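Local atomic coordinates of alpha-galactosidase (Lactobacillus brevis, PDB entry 3MI6), a protein that probably hydrolyses terminal, non-reducing alpha-D-galactose residues in alpha-galactosides such as galactose oligosaccharides, galactomannans and galactolipids, as a member of glycoside hydrolase family 36. Residues N190-Q195 / R208-P213; D660-I665 / G686-Q691. All coordinates share one frame; numbering follows the deposited sequence.

Interaction 1 (N190-Q195 / R208-P213)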
# COMPACT_ATOMS: atom_id res chain seq x y z
N ASN D 190 -9.69 13.75 1.02
CA ASN D 190 -9.23 12.63 0.23
C ASN D 190 -8.24 13.09 -0.85
O ASN D 190 -8.52 12.93 -2.04
CB ASN D 190 -10.40 11.84 -0.40
CG ASN D 190 -11.52 11.50 0.61
OD1 ASN D 190 -12.71 11.49 0.25
ND2 ASN D 190 -11.14 11.23 1.86
N TYR D 191 -7.12 13.67 -0.45
CA TYR D 191 -6.07 14.02 -1.41
C TYR D 191 -4.71 13.47 -1.00
O TYR D 191 -4.50 13.12 0.16
CB TYR D 191 -5.95 15.54 -1.60
CG TYR D 191 -7.18 16.22 -2.17
CD1 TYR D 191 -7.37 16.32 -3.53
CD2 TYR D 191 -8.14 16.77 -1.33
CE1 TYR D 191 -8.49 16.94 -4.05
CE2 TYR D 191 -9.25 17.40 -1.84
CZ TYR D 191 -9.42 17.48 -3.20
OH TYR D 191 -10.54 18.09 -3.72
N ASP D 192 -3.78 13.40 -1.96
CA ASP D 192 -2.38 13.13 -1.63
C ASP D 192 -1.75 14.48 -1.74
O ASP D 192 -2.08 15.24 -2.65
CB ASP D 192 -1.68 12.23 -2.68
CG ASP D 192 -2.15 10.78 -2.66
OD1 ASP D 192 -2.70 10.32 -1.63
OD2 ASP D 192 -1.94 10.08 -3.68
N LEU D 193 -0.84 14.79 -0.81
CA LEU D 193 -0.00 15.98 -0.89
C LEU D 193 1.25 15.62 -1.64
O LEU D 193 1.93 14.66 -1.28
CB LEU D 193 0.38 16.47 0.52
CG LEU D 193 1.56 17.43 0.67
CD1 LEU D 193 1.32 18.68 -0.12
CD2 LEU D 193 1.75 17.73 2.11
N ILE D 194 1.54 16.38 -2.69
CA ILE D 194 2.71 16.15 -3.50
C ILE D 194 3.65 17.34 -3.32
O ILE D 194 3.28 18.48 -3.59
CB ILE D 194 2.32 16.01 -4.98
CG1 ILE D 194 1.32 14.86 -5.13
CG2 ILE D 194 3.55 15.77 -5.85
CD1 ILE D 194 0.76 14.70 -6.55
N GLN D 195 4.87 17.07 -2.86
CA GLN D 195 5.82 18.12 -2.51
C GLN D 195 7.10 17.85 -3.26
O GLN D 195 7.23 16.84 -3.93
CB GLN D 195 6.10 18.12 -1.01
CG GLN D 195 6.56 16.77 -0.54
CD GLN D 195 6.66 16.68 0.95
OE1 GLN D 195 5.66 16.47 1.64
NE2 GLN D 195 7.87 16.80 1.47
N ARG D 208 4.97 11.85 -2.38
CA ARG D 208 3.53 11.80 -2.57
C ARG D 208 2.90 11.05 -1.40
O ARG D 208 3.12 9.85 -1.24
CB ARG D 208 3.19 11.16 -3.92
CG ARG D 208 1.70 10.85 -4.10
CD ARG D 208 1.26 10.66 -5.56
NE ARG D 208 -0.19 10.65 -5.66
CZ ARG D 208 -0.87 10.74 -6.80
NH1 ARG D 208 -0.26 10.85 -7.96
NH2 ARG D 208 -2.18 10.74 -6.78
N HIS D 209 2.17 11.76 -0.56
CA HIS D 209 1.59 11.18 0.66
C HIS D 209 0.12 11.58 0.86
O HIS D 209 -0.30 12.70 0.56
CB HIS D 209 2.44 11.55 1.90
CG HIS D 209 3.80 10.91 1.91
ND1 HIS D 209 4.89 11.46 1.26
CD2 HIS D 209 4.23 9.76 2.46
CE1 HIS D 209 5.93 10.67 1.41
NE2 HIS D 209 5.57 9.63 2.14
N PRO D 210 -0.68 10.64 1.36
CA PRO D 210 -2.08 10.94 1.66
C PRO D 210 -2.15 11.93 2.82
O PRO D 210 -1.33 11.83 3.72
CB PRO D 210 -2.64 9.59 2.11
CG PRO D 210 -1.67 8.57 1.67
CD PRO D 210 -0.33 9.26 1.68
N LEU D 211 -3.10 12.87 2.80
CA LEU D 211 -3.31 13.77 3.92
C LEU D 211 -3.67 12.96 5.15
O LEU D 211 -4.11 11.82 5.03
CB LEU D 211 -4.44 14.74 3.60
CG LEU D 211 -4.13 16.14 3.05
CD1 LEU D 211 -2.67 16.32 2.66
CD2 LEU D 211 -5.03 16.44 1.88
N ARG D 212 -3.45 13.55 6.32
CA ARG D 212 -3.91 12.96 7.58
C ARG D 212 -4.38 14.05 8.55
O ARG D 212 -4.18 15.24 8.31
CB ARG D 212 -2.81 12.10 8.22
CG ARG D 212 -1.39 12.65 8.07
CD ARG D 212 -0.53 12.42 9.34
NE ARG D 212 0.25 13.61 9.59
CZ ARG D 212 -0.03 14.47 10.54
NH1 ARG D 212 -1.04 14.22 11.35
NH2 ARG D 212 0.68 15.56 10.72
N PRO D 213 -5.03 13.66 9.65
CA PRO D 213 -5.51 14.71 10.54
C PRO D 213 -4.36 15.51 11.08
O PRO D 213 -3.39 14.93 11.49
CB PRO D 213 -6.18 13.91 11.66
CG PRO D 213 -6.66 12.67 10.96
CD PRO D 213 -5.54 12.33 10.02
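Leu193 and His209 form an antiparallel hydrogen-bonded pair, with His209 N 3.0 Å from Leu193 O and Leu193 N bonded back to His209 O, and the N-to-C directions of the short strands 192-195 and 208-210 lie 155° apart. Just past the strand ends, Leu211 N donates to Tyr191 O at 3.0 Å. On the face carrying Asp192, Ile194 and Arg208, the arginine has CG anti to its backbone N (chi1 170°) and stays extended to NE. Its NE donates to Asp192 OD2 at 2.7 Å within a salt bridge, to which NH2 adds a weak bond. OD2 is met on its anti side and lies near the guanidinium plane, although the carboxylate and guanidinium planes are 76° apart. Ile194 runs alongside, its CD1 over one guanidinium face near the rim, while NH1 bonds to Thr240 O. An alanine at Arg208 would probably leave the Asp192 carboxylate without this charge partner and remove the guanidinium that Ile194 CD1 packs against. Leu211 bridges two residues, CD1 lying 3.7 Å from Leu193 CB and CD2 equally far from Tyr191 CB. The register is that of a beta hairpin, 192-197 with 205-210, whose second strand is outermost, within this chain, in the large antiparallel sheet of the family 36 N-terminal domain.

Interaction 2 (D660-I665 / G686-Q691); sequences DQKQAI and GLRPNQ
Arg688 lays its side chain across that of Gln661 at about a right angle, its CG 3.7 Å from Gln661 CD. Arg688 CG stands anti to the carbonyl carbon, and the chain then runs extended to NE, which donates to Gln661 OE1 at 3.1 Å. The bond is made from above the amide: NE stands 63° out of the carbonyl plane, and the amide and guanidinium planes are 75° apart. OE1 lies at the guanidinium edge, somewhat tilted from its plane. The other branch of the amide, NE2, lies 3.5 Å from Gly686 O. The Asp660 carbonyl is modelled over the guanidinium face, but too closely for its detail to be trusted. Two turns present these groups. Asp660 OD1 accepts from Lys662 N at 3.2 Å, an Asx turn, and is also hydrogen-bonded to Ser658 OG; this is the bend between antiparallel strands 651-657 and 663-670 of the family 36 C-terminal domain. In the other segment, Arg688 opens a type I beta turn in which Gln691 N bonds to Arg688 O, just before strand 692-695. Tyr693 OH bonds to both Gln661 O and Arg688 N, so one hydroxyl links the backbones of the two segments. Lys662 and Arg688 carry like charges, with Lys662 NZ 5.2 Å from Arg688 NH1, which may weakly disfavour a closer approach. Towards the sheet the contact turns apolar: Leu687 CD2 meets Ala664 CB at 4.1 Å, and both side chains also touch Gln655 on strand 651-657. Ala664 itself is held in the sheet by backbone bonding to Val734 of strand 728-736.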
# COMPACT_ATOMS: atom_id res chain seq x y z
N ASP D 660 1.65 23.09 -33.40
CA ASP D 660 0.79 22.43 -34.37
C ASP D 660 0.85 20.91 -34.28
O ASP D 660 0.26 20.23 -35.09
CB ASP D 660 1.19 22.86 -35.78
CG ASP D 660 2.65 22.57 -36.07
OD1 ASP D 660 3.34 22.07 -35.16
OD2 ASP D 660 3.11 22.85 -37.21
N GLN D 661 1.58 20.39 -33.31
CA GLN D 661 1.67 18.94 -33.10
C GLN D 661 2.27 18.17 -34.29
O GLN D 661 2.04 16.98 -34.43
CB GLN D 661 0.30 18.39 -32.73
CG GLN D 661 -0.15 18.84 -31.37
CD GLN D 661 -1.64 18.70 -31.16
OE1 GLN D 661 -2.42 19.53 -31.65
NE2 GLN D 661 -2.06 17.65 -30.42
N LYS D 662 3.03 18.86 -35.13
CA LYS D 662 3.65 18.25 -36.30
C LYS D 662 5.11 17.89 -36.09
O LYS D 662 5.73 17.25 -36.94
CB LYS D 662 3.54 19.18 -37.51
CG LYS D 662 2.14 19.32 -38.11
CD LYS D 662 2.14 20.47 -39.11
CE LYS D 662 0.76 20.80 -39.67
NZ LYS D 662 0.90 21.95 -40.63
N GLN D 663 5.68 18.30 -34.96
CA GLN D 663 7.02 17.87 -34.61
C GLN D 663 7.06 17.48 -33.16
O GLN D 663 6.30 18.01 -32.34
CB GLN D 663 8.05 18.96 -34.91
CG GLN D 663 8.29 19.24 -36.40
CD GLN D 663 9.78 19.47 -36.72
OE1 GLN D 663 10.46 18.58 -37.26
NE2 GLN D 663 10.28 20.67 -36.38
N ALA D 664 7.94 16.52 -32.82
CA ALA D 664 8.13 16.13 -31.43
C ALA D 664 9.47 15.48 -31.23
O ALA D 664 9.99 14.84 -32.13
CB ALA D 664 7.01 15.22 -30.95
N ILE D 665 10.04 15.65 -30.04
CA ILE D 665 11.17 14.85 -29.63
C ILE D 665 10.91 14.16 -28.30
O ILE D 665 10.60 14.81 -27.30
CB ILE D 665 12.44 15.66 -29.56
CG1 ILE D 665 12.90 16.00 -30.98
CG2 ILE D 665 13.52 14.89 -28.83
CD1 ILE D 665 14.12 16.90 -31.05
N GLY D 686 0.72 13.38 -26.60
CA GLY D 686 0.63 14.71 -27.16
C GLY D 686 0.56 14.85 -28.67
O GLY D 686 0.76 15.94 -29.19
N LEU D 687 0.26 13.78 -29.39
CA LEU D 687 0.21 13.88 -30.84
C LEU D 687 -1.21 13.97 -31.36
O LEU D 687 -2.17 13.72 -30.64
CB LEU D 687 0.91 12.68 -31.50
CG LEU D 687 2.39 12.48 -31.20
CD1 LEU D 687 2.85 11.25 -31.94
CD2 LEU D 687 3.21 13.70 -31.59
N ARG D 688 -1.33 14.33 -32.63
CA ARG D 688 -2.61 14.32 -33.31
C ARG D 688 -2.94 12.91 -33.79
O ARG D 688 -2.18 12.33 -34.56
CB ARG D 688 -2.61 15.31 -34.48
CG ARG D 688 -2.89 16.76 -34.09
CD ARG D 688 -2.55 17.76 -35.22
NE ARG D 688 -2.65 19.15 -34.76
CZ ARG D 688 -2.45 20.23 -35.52
NH1 ARG D 688 -2.13 20.10 -36.81
NH2 ARG D 688 -2.55 21.45 -34.98
N PRO D 689 -4.07 12.37 -33.34
CA PRO D 689 -4.48 10.99 -33.63
C PRO D 689 -4.47 10.61 -35.11
O PRO D 689 -4.04 9.51 -35.44
CB PRO D 689 -5.92 10.94 -33.11
CG PRO D 689 -5.99 12.00 -32.09
CD PRO D 689 -5.07 13.09 -32.53
N ASN D 690 -4.93 11.50 -35.99
CA ASN D 690 -5.15 11.12 -37.38
C ASN D 690 -4.08 11.65 -38.32
O ASN D 690 -4.24 11.58 -39.55
CB ASN D 690 -6.52 11.63 -37.88
CG ASN D 690 -7.68 11.11 -37.07
OD1 ASN D 690 -7.78 9.92 -36.78
ND2 ASN D 690 -8.59 12.02 -36.70
N GLN D 691 -3.01 12.20 -37.75
CA GLN D 691 -1.89 12.70 -38.54
C GLN D 691 -0.87 11.57 -38.74
O GLN D 691 -0.66 10.74 -37.85
CB GLN D 691 -1.23 13.91 -37.86
CG GLN D 691 0.13 14.34 -38.44
CD GLN D 691 0.05 15.07 -39.78
OE1 GLN D 691 -0.70 16.04 -39.93
NE2 GLN D 691 0.85 14.63 -40.75

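Overall arrangement
From the N terminus, interaction 1 comes first and closes the 12-residue interval 196-207, which holds the turn of its hairpin in the N-terminal domain. The chain then passes through the closed eight-stranded parallel barrel, strands 333-335 to 601-604, before interaction 2 closes the 20-residue interval 666-685, joining the turn that leads into strand 663-670 to the loop between strands 680-682 and 692-695. The two are in series, neither nested nor crossed. Their centres lie 35 Å apart, with nearest atoms about 19 Å apart, and each contact lies within its own domain. Both reach neighbours: Gln195 and Pro213 hydrogen-bond to a second subunit, whereas Asn690 packs on His41 of a third subunit.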